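Long-range contact in acetyltransferase, GNAT family (Streptococcus pneumoniae, PDB 2ATR), which is of unknown function but, as a member of the GNAT family, probably transfers an acetyl group from acetyl-CoA to an acceptor not yet identified: residues Ser41-Tyr45 with Leu56-Asp62. Sequence-based numbering, arbitrary orientation.
Sequences SLVIY and LIRLVGD
Y45 and I57 form both backbone bonds of an antiparallel hydrogen-bonded pair. I57 N reaches Y45 O at 3.0 Å, and Y45 N returns to I57 O. On the face that carries V43, Y45, I57 and L59, Y45 CB meets I57 CG2 at 3.7 Å, while the tyrosine ring leads off to where its OH bonds N94 OD1. V43 and L59 continue that face side by side, the CG1 methyl of V43 lying 3.7 Å from L59 CG. Y45 and I57 pack against helix 83-92, through E90 and A91 and through M88 and A91 respectively. The paired, buried residues V43-Y45 and I57-L59 are the tight part of the contact.

The axes of 43-45 and 56-61 run at 172° N-to-C, nearly antiparallel, within the hairpin of strands 43-49 and 52-61 inside the mixed central sheet of a GNAT acetyltransferase; strands 2-7 and 66-74 flank the hairpin.

The opposite face carries I44 and R58, a non-hydrogen-bonded pair, with I44 CG1 3.8 Å from R58 CG. The arginine leaves the backbone extended, then bends at chi3 (77°), bringing NH1 to S41 OG at 3.0 Å. This acceptor sits at the guanidinium edge, 12° out of its plane. S41 OG is also hydrogen-bonded to A37 O and R58 NE forms a salt bridge with D71, so both ends of the link have second partners.

Before V43, where S41 and L42 are no longer strand, the regular pairing gives way. L42 N still bonds L59 O at 2.9 Å, and the L42 side chain lies against the V60-G61 backbone: CD1 is 3.5 Å from V60 C, and CG faces G61 O. Partly exposed L42 with exposed G61 and D62 makes the solvent side, where D62 turns its OD1 to F64 N in the following turn and S66 N at the start of strand 66-74.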
loop_
_atom_site.group_PDB
_atom_site.type_symbol
_atom_site.label_atom_id
_atom_site.label_comp_id
_atom_site.label_asym_id
_atom_site.label_seq_id
_atom_site.Cartn_x
_atom_site.Cartn_y
_atom_site.Cartn_z
ATOM N N SER A 41 -11.644 -0.422 3.758
ATOM C CA SER A 41 -10.680 -0.746 2.742
ATOM C C SER A 41 -11.144 -2.027 2.076
ATOM O O SER A 41 -12.004 -2.711 2.603
ATOM C CB SER A 41 -9.302 -0.950 3.359
ATOM O OG SER A 41 -8.941 0.229 4.073
ATOM N N LEU A 42 -10.564 -2.330 0.924
ATOM C CA LEU A 42 -10.885 -3.545 0.178
ATOM C C LEU A 42 -10.171 -4.735 0.832
ATOM O O LEU A 42 -10.759 -5.809 1.008
ATOM C CB LEU A 42 -10.428 -3.416 -1.279
ATOM C CG LEU A 42 -11.241 -2.551 -2.241
ATOM C CD1 LEU A 42 -10.394 -2.327 -3.488
ATOM C CD2 LEU A 42 -12.585 -3.246 -2.616
ATOM N N VAL A 43 -8.912 -4.525 1.178
ATOM C CA VAL A 43 -8.053 -5.582 1.668
ATOM C C VAL A 43 -6.878 -5.008 2.445
ATOM O O VAL A 43 -6.371 -3.945 2.111
ATOM C CB VAL A 43 -7.562 -6.496 0.523
ATOM C CG1 VAL A 43 -6.238 -6.050 -0.026
ATOM C CG2 VAL A 43 -7.511 -7.920 0.965
ATOM N N ILE A 44 -6.460 -5.726 3.481
ATOM C CA ILE A 44 -5.201 -5.462 4.173
ATOM C C ILE A 44 -4.407 -6.737 4.391
ATOM O O ILE A 44 -4.943 -7.716 4.863
ATOM C CB ILE A 44 -5.450 -4.760 5.512
ATOM C CG1 ILE A 44 -6.127 -3.415 5.301
ATOM C CG2 ILE A 44 -4.164 -4.599 6.279
ATOM C CD1 ILE A 44 -6.854 -2.924 6.496
ATOM N N TYR A 45 -3.131 -6.706 4.041
ATOM C CA TYR A 45 -2.190 -7.754 4.419
ATOM C C TYR A 45 -1.118 -7.193 5.352
ATOM O O TYR A 45 -0.697 -6.060 5.189
ATOM C CB TYR A 45 -1.534 -8.373 3.176
ATOM C CG TYR A 45 -2.443 -9.267 2.350
ATOM C CD1 TYR A 45 -2.263 -10.634 2.326
ATOM C CD2 TYR A 45 -3.472 -8.739 1.600
ATOM C CE1 TYR A 45 -3.078 -11.436 1.596
ATOM C CE2 TYR A 45 -4.290 -9.530 0.869
ATOM C CZ TYR A 45 -4.095 -10.883 0.866
ATOM O OH TYR A 45 -4.914 -11.679 0.119
ATOM N N LEU A 56 2.837 -3.483 6.090
ATOM C CA LEU A 56 1.413 -3.444 5.826
ATOM C C LEU A 56 1.189 -3.038 4.348
ATOM O O LEU A 56 1.968 -2.266 3.793
ATOM C CB LEU A 56 0.702 -2.463 6.799
ATOM C CG LEU A 56 -0.762 -2.024 6.616
ATOM C CD1 LEU A 56 -1.411 -1.628 7.965
ATOM C CD2 LEU A 56 -0.846 -0.841 5.581
ATOM N N ILE A 57 0.161 -3.592 3.733
ATOM C CA ILE A 57 -0.369 -3.050 2.443
ATOM C C ILE A 57 -1.856 -2.867 2.634
ATOM O O ILE A 57 -2.492 -3.667 3.316
ATOM C CB ILE A 57 -0.004 -3.884 1.174
ATOM C CG1 ILE A 57 -0.482 -3.172 -0.165
ATOM C CG2 ILE A 57 -0.597 -5.316 1.301
ATOM C CD1 ILE A 57 0.122 -3.867 -1.449
ATOM N N ARG A 58 -2.397 -1.770 2.107
ATOM C CA ARG A 58 -3.797 -1.473 2.210
ATOM C C ARG A 58 -4.311 -0.965 0.846
ATOM O O ARG A 58 -3.831 0.033 0.270
ATOM C CB ARG A 58 -4.051 -0.406 3.284
ATOM C CG ARG A 58 -5.469 -0.139 3.592
ATOM C CD ARG A 58 -5.619 0.669 4.881
ATOM N NE ARG A 58 -5.316 2.100 4.724
ATOM C CZ ARG A 58 -6.145 3.033 4.267
ATOM N NH1 ARG A 58 -7.353 2.742 3.759
ATOM N NH2 ARG A 58 -5.743 4.288 4.267
ATOM N N LEU A 59 -5.289 -1.683 0.321
ATOM C CA LEU A 59 -5.902 -1.320 -0.968
ATOM C C LEU A 59 -7.265 -0.753 -0.742
ATOM O O LEU A 59 -7.957 -1.180 0.170
ATOM C CB LEU A 59 -6.013 -2.550 -1.860
ATOM C CG LEU A 59 -4.816 -3.441 -2.155
ATOM C CD1 LEU A 59 -5.258 -4.447 -3.191
ATOM C CD2 LEU A 59 -3.643 -2.669 -2.645
ATOM N N VAL A 60 -7.660 0.199 -1.594
ATOM C CA VAL A 60 -8.944 0.896 -1.533
ATOM C C VAL A 60 -9.552 1.026 -2.942
ATOM O O VAL A 60 -8.853 0.816 -3.946
ATOM C CB VAL A 60 -8.835 2.335 -0.904
ATOM C CG1 VAL A 60 -8.317 2.246 0.569
ATOM C CG2 VAL A 60 -7.979 3.262 -1.765
ATOM N N GLY A 61 -10.826 1.401 -3.007
ATOM C CA GLY A 61 -11.485 1.563 -4.318
ATOM C C GLY A 61 -12.737 0.738 -4.361
ATOM O O GLY A 61 -13.213 0.264 -3.325
ATOM N N ASP A 62 -13.298 0.573 -5.555
ATOM C CA ASP A 62 -14.570 -0.183 -5.685
ATOM C C ASP A 62 -14.325 -1.694 -5.844
ATOM O O ASP A 62 -15.251 -2.486 -5.639
ATOM C CB ASP A 62 -15.487 0.418 -6.775
ATOM C CG ASP A 62 -14.883 0.295 -8.166
ATOM O OD1 ASP A 62 -14.328 -0.733 -8.521
ATOM O OD2 ASP A 62 -14.915 1.240 -8.907
#